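Long-range contacts in 350aa long hypothetical aspartate-semialdehyde dehydrogenase (Sulfolobus tokodaii, PDB 2EP5), which probably reduces malonyl-CoA to 3-oxopropanoate (malonate semialdehyde) with NADPH, and belongs to the aspartate-semialdehyde dehydrogenase family: residues A[127-132]-A[345-350]; A[278-283]-A[337-342]. All blocks are in the same frame, centred on the assembly; numbering follows the deposited sequence.

Both contacts use helix 334-347, the last helix of the chain, at different points along it, and their centres lie about 14 Å apart. Contact 2 is the deeper, about 11 Å from the centre of the chain against about 17 Å for contact 1, yet both are only partly buried. Their chemistry differs: contact 2 pairs a buried glutamate with a threonine of loop 278-283 through hydrogen bonds, whereas contact 1, at the chain's end, has no hydrogen bond across it and relies on a tyrosine ring and leucines. In sequence, contact 2 is nested inside the loop that contact 1 closes.

Contact 1 (A[127-132]-A[345-350]); sequences EHLELL and KELGYI
Leu129 O is the best-held polar atom: it accepts one hydrogen bond, from Leu132 N at 2.8 Å, and the ring of Tyr349 closes on it with CE2 at 3.5 Å. That bond belongs to the 3-10 segment that runs through residues 127-131, and across the contact, helix 334-347 ends in a Schellman motif. Gly348 takes the left-handed backbone position (phi 91°) that turns the chain out of the helix, and there a side chain would collide with the preceding carbonyl O. Tyr349 follows at once and is directed at the 3-10 segment, its CG anti to its own carbonyl carbon (chi1 -59°). Leu129 CB lies over one face of the ring, 4.0 Å from Tyr349 CZ. Leu132 comes in obliquely, bringing CD1 to 3.8 Å from Tyr349 CD2; its side chain also touches Ile144 and Val146 on strand 144-147 of the parallel sheet. The C-terminal tail thus packs against the Rossmann-type nucleotide-binding domain. At the far end of the ring, Tyr349 OH lies 3.5 Å from Glu130 N, with no hydrogen bond between them; Glu130 N donates to Glu127 O at 3.1 Å. On the side of the ring that Leu129 covers, the side chains of Leu129 and Leu347 cross at about a right angle, meeting methyl to methyl with Leu129 CD1 4.2 Å from Leu347 CD1.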
ATOM      1  N   GLU A 127     -29.253 -26.462 -14.024  1.00 25.74           N
ATOM      2  CA  GLU A 127     -29.976 -27.253 -15.015  1.00 26.80           C
ATOM      3  C   GLU A 127     -29.082 -27.668 -16.182  1.00 27.39           C
ATOM      4  O   GLU A 127     -29.329 -28.689 -16.834  1.00 27.70           O
ATOM      5  CB  GLU A 127     -31.174 -26.465 -15.565  1.00 29.42           C
ATOM      6  CG  GLU A 127     -32.170 -26.009 -14.511  1.00 35.31           C
ATOM      7  CD  GLU A 127     -32.133 -24.501 -14.275  1.00 39.33           C
ATOM      8  OE1 GLU A 127     -31.036 -23.949 -14.016  1.00 38.10           O
ATOM      9  OE2 GLU A 127     -33.213 -23.869 -14.344  1.00 41.39           O
ATOM     10  N   HIS A 128     -28.045 -26.882 -16.449  1.00 25.42           N
ATOM     11  CA  HIS A 128     -27.151 -27.201 -17.548  1.00 24.97           C
ATOM     12  C   HIS A 128     -26.429 -28.528 -17.367  1.00 26.03           C
ATOM     13  O   HIS A 128     -25.881 -29.068 -18.327  1.00 26.69           O
ATOM     14  CB  HIS A 128     -26.145 -26.067 -17.761  1.00 24.39           C
ATOM     15  CG  HIS A 128     -26.760 -24.813 -18.304  1.00 24.15           C
ATOM     16  ND1 HIS A 128     -26.008 -23.739 -18.733  1.00 23.03           N
ATOM     17  CD2 HIS A 128     -28.055 -24.468 -18.504  1.00 22.57           C
ATOM     18  CE1 HIS A 128     -26.813 -22.791 -19.180  1.00 23.94           C
ATOM     19  NE2 HIS A 128     -28.060 -23.208 -19.052  1.00 24.16           N
ATOM     20  N   LEU A 129     -26.436 -29.060 -16.145  1.00 27.11           N
ATOM     21  CA  LEU A 129     -25.783 -30.344 -15.866  1.00 28.31           C
ATOM     22  C   LEU A 129     -26.381 -31.485 -16.696  1.00 28.74           C
ATOM     23  O   LEU A 129     -25.778 -32.549 -16.839  1.00 29.06           O
ATOM     24  CB  LEU A 129     -25.885 -30.683 -14.373  1.00 25.36           C
ATOM     25  CG  LEU A 129     -24.921 -29.922 -13.458  1.00 25.06           C
ATOM     26  CD1 LEU A 129     -25.271 -30.165 -11.994  1.00 23.22           C
ATOM     27  CD2 LEU A 129     -23.497 -30.366 -13.757  1.00 22.49           C
ATOM     28  N   GLU A 130     -27.570 -31.258 -17.238  1.00 29.79           N
ATOM     29  CA  GLU A 130     -28.224 -32.268 -18.055  1.00 32.30           C
ATOM     30  C   GLU A 130     -27.353 -32.631 -19.251  1.00 31.60           C
ATOM     31  O   GLU A 130     -27.533 -33.691 -19.855  1.00 32.66           O
ATOM     32  CB  GLU A 130     -29.584 -31.768 -18.543  1.00 34.31           C
ATOM     33  CG  GLU A 130     -30.564 -31.461 -17.431  1.00 39.30           C
ATOM     34  CD  GLU A 130     -31.988 -31.804 -17.815  1.00 43.66           C
ATOM     35  OE1 GLU A 130     -32.248 -32.999 -18.078  1.00 46.52           O
ATOM     36  OE2 GLU A 130     -32.843 -30.891 -17.858  1.00 44.47           O
ATOM     37  N   LEU A 131     -26.415 -31.752 -19.592  1.00 29.88           N
ATOM     38  CA  LEU A 131     -25.519 -32.008 -20.714  1.00 29.40           C
ATOM     39  C   LEU A 131     -24.737 -33.275 -20.453  1.00 28.04           C
ATOM     40  O   LEU A 131     -24.266 -33.919 -21.386  1.00 28.53           O
ATOM     41  CB  LEU A 131     -24.523 -30.862 -20.910  1.00 30.77           C
ATOM     42  CG  LEU A 131     -24.941 -29.621 -21.697  1.00 34.16           C
ATOM     43  CD1 LEU A 131     -23.750 -28.662 -21.784  1.00 34.31           C
ATOM     44  CD2 LEU A 131     -25.402 -30.014 -23.097  1.00 33.03           C
ATOM     45  N   LEU A 132     -24.597 -33.628 -19.179  1.00 26.10           N
ATOM     46  CA  LEU A 132     -23.844 -34.815 -18.808  1.00 26.54           C
ATOM     47  C   LEU A 132     -24.462 -36.105 -19.331  1.00 27.23           C
ATOM     48  O   LEU A 132     -23.774 -37.112 -19.474  1.00 27.10           O
ATOM     49  CB  LEU A 132     -23.694 -34.889 -17.283  1.00 24.85           C
ATOM     50  CG  LEU A 132     -22.784 -33.826 -16.659  1.00 23.44           C
ATOM     51  CD1 LEU A 132     -22.720 -34.009 -15.140  1.00 22.24           C
ATOM     52  CD2 LEU A 132     -21.399 -33.925 -17.275  1.00 21.01           C
ATOM     53  N   LYS A 345     -24.463 -34.288  -6.439  1.00 31.86           N
ATOM     54  CA  LYS A 345     -24.884 -35.370  -5.557  1.00 32.87           C
ATOM     55  C   LYS A 345     -26.396 -35.242  -5.356  1.00 32.79           C
ATOM     56  O   LYS A 345     -27.133 -36.223  -5.443  1.00 33.46           O
ATOM     57  CB  LYS A 345     -24.155 -35.277  -4.211  1.00 32.99           C
ATOM     58  CG  LYS A 345     -24.598 -36.308  -3.174  1.00 34.19           C
ATOM     59  CD  LYS A 345     -24.320 -37.732  -3.631  1.00 37.42           C
ATOM     60  CE  LYS A 345     -24.824 -38.756  -2.614  1.00 39.21           C
ATOM     61  NZ  LYS A 345     -24.518 -40.161  -3.017  1.00 39.89           N
ATOM     62  N   GLU A 346     -26.845 -34.018  -5.104  1.00 32.66           N
ATOM     63  CA  GLU A 346     -28.263 -33.729  -4.900  1.00 32.74           C
ATOM     64  C   GLU A 346     -29.129 -34.142  -6.095  1.00 32.89           C
ATOM     65  O   GLU A 346     -30.267 -34.576  -5.923  1.00 34.14           O
ATOM     66  CB  GLU A 346     -28.442 -32.231  -4.628  1.00 34.45           C
ATOM     67  CG  GLU A 346     -29.886 -31.755  -4.497  1.00 35.45           C
ATOM     68  CD  GLU A 346     -30.616 -32.430  -3.360  1.00 37.40           C
ATOM     69  OE1 GLU A 346     -29.952 -32.779  -2.359  1.00 38.94           O
ATOM     70  OE2 GLU A 346     -31.851 -32.603  -3.459  1.00 37.73           O
ATOM     71  N   LEU A 347     -28.590 -34.013  -7.303  1.00 31.95           N
ATOM     72  CA  LEU A 347     -29.340 -34.358  -8.504  1.00 31.42           C
ATOM     73  C   LEU A 347     -29.146 -35.797  -8.989  1.00 32.13           C
ATOM     74  O   LEU A 347     -29.779 -36.223  -9.957  1.00 31.74           O
ATOM     75  CB  LEU A 347     -28.999 -33.374  -9.627  1.00 28.85           C
ATOM     76  CG  LEU A 347     -29.360 -31.923  -9.308  1.00 29.30           C
ATOM     77  CD1 LEU A 347     -29.058 -31.020 -10.502  1.00 27.01           C
ATOM     78  CD2 LEU A 347     -30.838 -31.854  -8.947  1.00 28.85           C
ATOM     79  N   GLY A 348     -28.272 -36.547  -8.328  1.00 32.64           N
ATOM     80  CA  GLY A 348     -28.065 -37.927  -8.731  1.00 32.53           C
ATOM     81  C   GLY A 348     -26.971 -38.210  -9.742  1.00 32.91           C
ATOM     82  O   GLY A 348     -26.791 -39.359 -10.141  1.00 33.24           O
ATOM     83  N   TYR A 349     -26.250 -37.189 -10.190  1.00 32.31           N
ATOM     84  CA  TYR A 349     -25.157 -37.435 -11.120  1.00 32.93           C
ATOM     85  C   TYR A 349     -24.017 -37.968 -10.268  1.00 34.08           C
ATOM     86  O   TYR A 349     -23.104 -38.618 -10.765  1.00 33.51           O
ATOM     87  CB  TYR A 349     -24.709 -36.149 -11.809  1.00 33.64           C
ATOM     88  CG  TYR A 349     -25.793 -35.450 -12.588  1.00 33.11           C
ATOM     89  CD1 TYR A 349     -26.680 -34.578 -11.960  1.00 33.99           C
ATOM     90  CD2 TYR A 349     -25.928 -35.653 -13.957  1.00 32.80           C
ATOM     91  CE1 TYR A 349     -27.676 -33.919 -12.681  1.00 34.36           C
ATOM     92  CE2 TYR A 349     -26.919 -35.002 -14.689  1.00 33.89           C
ATOM     93  CZ  TYR A 349     -27.787 -34.137 -14.050  1.00 33.98           C
ATOM     94  OH  TYR A 349     -28.757 -33.488 -14.777  1.00 33.52           O
ATOM     95  N   ILE A 350     -24.101 -37.666  -8.971  1.00 36.50           N
ATOM     96  CA  ILE A 350     -23.125 -38.073  -7.959  1.00 38.17           C
ATOM     97  C   ILE A 350     -21.691 -37.610  -8.225  1.00 38.90           C
ATOM     98  O   ILE A 350     -20.941 -38.317  -8.923  1.00 40.29           O
ATOM     99  CB  ILE A 350     -23.164 -39.599  -7.755  1.00 37.19           C
ATOM    100  CG1 ILE A 350     -24.608 -40.033  -7.512  1.00 37.78           C
ATOM    101  CG2 ILE A 350     -22.327 -39.998  -6.550  1.00 38.47           C
ATOM    102  CD1 ILE A 350     -25.314 -39.243  -6.432  1.00 35.89           C
ATOM    103  OXT ILE A 350     -21.335 -36.519  -7.734  1.00 40.45           O
TER

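Contact 2 (A[278-283]-A[337-342]); sequences PTAPKQ and TILTVE
Ile338 is the first residue of helix segment 337-342 to meet the loop, its CB directed toward it. Its CG2, anti to its own backbone N, comes within 3.4 Å of Thr279 OG1, so a methyl group borders the threonine hydroxyl; Met23 of helix 15-24 touches both side chains. Leu339 packs further along the loop, against Thr279 and Ala280, with CG 4.0 Å from Thr279 O and CD2 4.2 Å from Ala280 CB. Both of its side-chain torsions fall away from the staggered positions (chi1 -144°, chi2 -146°), in a site where Pro122 and Glu123 also touch it. One turn on from Ile338, Glu342 carries the polar part of the contact. Its CG is anti to its carbonyl carbon, and the extended chain beyond CG delivers the buried carboxylate to Thr279, which it meets at about a right angle. Thr279 grips it twice: the backbone N donates to the syn lone pair of Glu342 OE1 at 2.8 Å and 159°, and Thr279 OG1 donates to Glu342 OE2 at 2.6 Å. The position of Glu342 OE2 is less certain, so its 2.9 Å approach to Pro278 CG, tip to tip, is weak evidence of strain. Two donors from one residue fix the rotation of the carboxylate and would be expected to favour its ionised form. An alanine in place of Glu342 would remove both acceptors and would probably leave Thr279 N and OG1 without these partners, loosening the loop on the helix. Loop 278-283 leads into strand 285-287 of the mixed sheet, while helix 334-347 packs beside helix 15-24 of the Rossmann-type domain; such a C-terminal helix returning to the nucleotide-binding domain is typical of the two-domain aspartate-semialdehyde dehydrogenase fold.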
ATOM      1  N   PRO A 278     -24.625 -27.569   2.003  1.00 27.72           N
ATOM      2  CA  PRO A 278     -23.575 -27.086   2.909  1.00 26.75           C
ATOM      3  C   PRO A 278     -22.770 -25.864   2.490  1.00 26.56           C
ATOM      4  O   PRO A 278     -22.430 -25.033   3.333  1.00 25.64           O
ATOM      5  CB  PRO A 278     -22.692 -28.324   3.122  1.00 25.94           C
ATOM      6  CG  PRO A 278     -23.018 -29.218   1.964  1.00 24.85           C
ATOM      7  CD  PRO A 278     -24.491 -29.021   1.796  1.00 26.58           C
ATOM      8  N   THR A 279     -22.473 -25.744   1.200  1.00 25.80           N
ATOM      9  CA  THR A 279     -21.686 -24.615   0.721  1.00 24.77           C
ATOM     10  C   THR A 279     -22.514 -23.486   0.091  1.00 25.13           C
ATOM     11  O   THR A 279     -21.960 -22.481  -0.364  1.00 23.84           O
ATOM     12  CB  THR A 279     -20.624 -25.108  -0.270  1.00 25.57           C
ATOM     13  OG1 THR A 279     -19.843 -26.126   0.365  1.00 24.88           O
ATOM     14  CG2 THR A 279     -19.696 -23.967  -0.705  1.00 24.58           C
ATOM     15  N   ALA A 280     -23.836 -23.643   0.082  1.00 23.33           N
ATOM     16  CA  ALA A 280     -24.721 -22.626  -0.482  1.00 25.03           C
ATOM     17  C   ALA A 280     -25.065 -21.538   0.539  1.00 26.36           C
ATOM     18  O   ALA A 280     -25.542 -21.833   1.631  1.00 28.89           O
ATOM     19  CB  ALA A 280     -26.001 -23.268  -0.979  1.00 20.62           C
ATOM     20  N   PRO A 281     -24.838 -20.263   0.193  1.00 26.78           N
ATOM     21  CA  PRO A 281     -25.158 -19.184   1.137  1.00 27.32           C
ATOM     22  C   PRO A 281     -26.676 -19.015   1.218  1.00 28.15           C
ATOM     23  O   PRO A 281     -27.381 -19.385   0.280  1.00 28.19           O
ATOM     24  CB  PRO A 281     -24.475 -17.973   0.512  1.00 24.41           C
ATOM     25  CG  PRO A 281     -24.659 -18.229  -0.951  1.00 26.31           C
ATOM     26  CD  PRO A 281     -24.335 -19.718  -1.082  1.00 25.99           C
ATOM     27  N   LYS A 282     -27.180 -18.469   2.325  1.00 29.37           N
ATOM     28  CA  LYS A 282     -28.621 -18.264   2.478  1.00 30.77           C
ATOM     29  C   LYS A 282     -29.161 -17.252   1.463  1.00 31.71           C
ATOM     30  O   LYS A 282     -30.273 -17.404   0.956  1.00 30.80           O
ATOM     31  CB  LYS A 282     -28.956 -17.781   3.890  1.00 33.75           C
ATOM     32  CG  LYS A 282     -29.443 -18.851   4.855  1.00 36.60           C
ATOM     33  CD  LYS A 282     -28.306 -19.696   5.402  1.00 41.13           C
ATOM     34  CE  LYS A 282     -28.747 -20.480   6.645  1.00 42.51           C
ATOM     35  NZ  LYS A 282     -29.179 -19.578   7.764  1.00 41.33           N
ATOM     36  N   GLN A 283     -28.381 -16.207   1.187  1.00 32.78           N
ATOM     37  CA  GLN A 283     -28.775 -15.180   0.219  1.00 32.72           C
ATOM     38  C   GLN A 283     -27.572 -14.939  -0.694  1.00 30.41           C
ATOM     39  O   GLN A 283     -26.682 -14.158  -0.364  1.00 32.43           O
ATOM     40  CB  GLN A 283     -29.163 -13.879   0.934  1.00 34.48           C
ATOM     41  CG  GLN A 283     -29.990 -12.946   0.055  1.00 40.59           C
ATOM     42  CD  GLN A 283     -30.319 -11.611   0.714  1.00 43.51           C
ATOM     43  OE1 GLN A 283     -30.793 -11.562   1.855  1.00 47.23           O
ATOM     44  NE2 GLN A 283     -30.084 -10.521  -0.011  1.00 40.10           N
ATOM     45  N   THR A 337     -16.818 -24.697  -6.991  1.00 18.32           N
ATOM     46  CA  THR A 337     -16.457 -26.038  -7.425  1.00 19.04           C
ATOM     47  C   THR A 337     -17.051 -27.035  -6.432  1.00 20.76           C
ATOM     48  O   THR A 337     -17.663 -28.032  -6.812  1.00 21.53           O
ATOM     49  CB  THR A 337     -14.934 -26.227  -7.456  1.00 18.14           C
ATOM     50  OG1 THR A 337     -14.367 -25.351  -8.431  1.00 16.46           O
ATOM     51  CG2 THR A 337     -14.577 -27.673  -7.807  1.00 17.48           C
ATOM     52  N   ILE A 338     -16.865 -26.746  -5.152  1.00 22.45           N
ATOM     53  CA  ILE A 338     -17.371 -27.606  -4.093  1.00 22.38           C
ATOM     54  C   ILE A 338     -18.898 -27.589  -4.115  1.00 22.09           C
ATOM     55  O   ILE A 338     -19.544 -28.622  -3.919  1.00 22.30           O
ATOM     56  CB  ILE A 338     -16.825 -27.128  -2.714  1.00 22.06           C
ATOM     57  CG1 ILE A 338     -15.316 -27.395  -2.646  1.00 20.39           C
ATOM     58  CG2 ILE A 338     -17.554 -27.823  -1.573  1.00 22.23           C
ATOM     59  CD1 ILE A 338     -14.621 -26.758  -1.451  1.00 17.28           C
ATOM     60  N   LEU A 339     -19.471 -26.416  -4.369  1.00 21.09           N
ATOM     61  CA  LEU A 339     -20.924 -26.279  -4.415  1.00 21.63           C
ATOM     62  C   LEU A 339     -21.460 -27.043  -5.624  1.00 21.70           C
ATOM     63  O   LEU A 339     -22.565 -27.592  -5.594  1.00 22.56           O
ATOM     64  CB  LEU A 339     -21.330 -24.801  -4.531  1.00 20.12           C
ATOM     65  CG  LEU A 339     -22.597 -24.337  -3.799  1.00 20.05           C
ATOM     66  CD1 LEU A 339     -23.278 -23.262  -4.622  1.00 17.80           C
ATOM     67  CD2 LEU A 339     -23.558 -25.479  -3.565  1.00 16.67           C
ATOM     68  N   THR A 340     -20.673 -27.072  -6.696  1.00 21.94           N
ATOM     69  CA  THR A 340     -21.080 -27.776  -7.901  1.00 20.81           C
ATOM     70  C   THR A 340     -21.168 -29.261  -7.603  1.00 20.01           C
ATOM     71  O   THR A 340     -22.104 -29.928  -8.040  1.00 19.14           O
ATOM     72  CB  THR A 340     -20.095 -27.525  -9.065  1.00 22.23           C
ATOM     73  OG1 THR A 340     -20.091 -26.128  -9.389  1.00 22.53           O
ATOM     74  CG2 THR A 340     -20.512 -28.320 -10.303  1.00 20.09           C
ATOM     75  N   VAL A 341     -20.202 -29.779  -6.845  1.00 19.84           N
ATOM     76  CA  VAL A 341     -20.217 -31.196  -6.484  1.00 19.92           C
ATOM     77  C   VAL A 341     -21.440 -31.493  -5.608  1.00 20.78           C
ATOM     78  O   VAL A 341     -22.123 -32.501  -5.807  1.00 18.81           O
ATOM     79  CB  VAL A 341     -18.937 -31.631  -5.708  1.00 18.25           C
ATOM     80  CG1 VAL A 341     -19.020 -33.115  -5.381  1.00 15.97           C
ATOM     81  CG2 VAL A 341     -17.691 -31.357  -6.537  1.00 14.66           C
ATOM     82  N   GLU A 342     -21.725 -30.613  -4.651  1.00 21.14           N
ATOM     83  CA  GLU A 342     -22.880 -30.829  -3.779  1.00 24.16           C
ATOM     84  C   GLU A 342     -24.160 -30.943  -4.616  1.00 25.24           C
ATOM     85  O   GLU A 342     -24.982 -31.836  -4.398  1.00 27.99           O
ATOM     86  CB  GLU A 342     -23.015 -29.687  -2.764  1.00 24.07           C
ATOM     87  CG  GLU A 342     -21.709 -29.335  -2.064  1.00 24.29           C
ATOM     88  CD  GLU A 342     -21.876 -28.332  -0.932  1.00 24.37           C
ATOM     89  OE1 GLU A 342     -22.821 -27.518  -0.971  1.00 26.20           O
ATOM     90  OE2 GLU A 342     -21.047 -28.349  -0.001  1.00 22.07           O
TER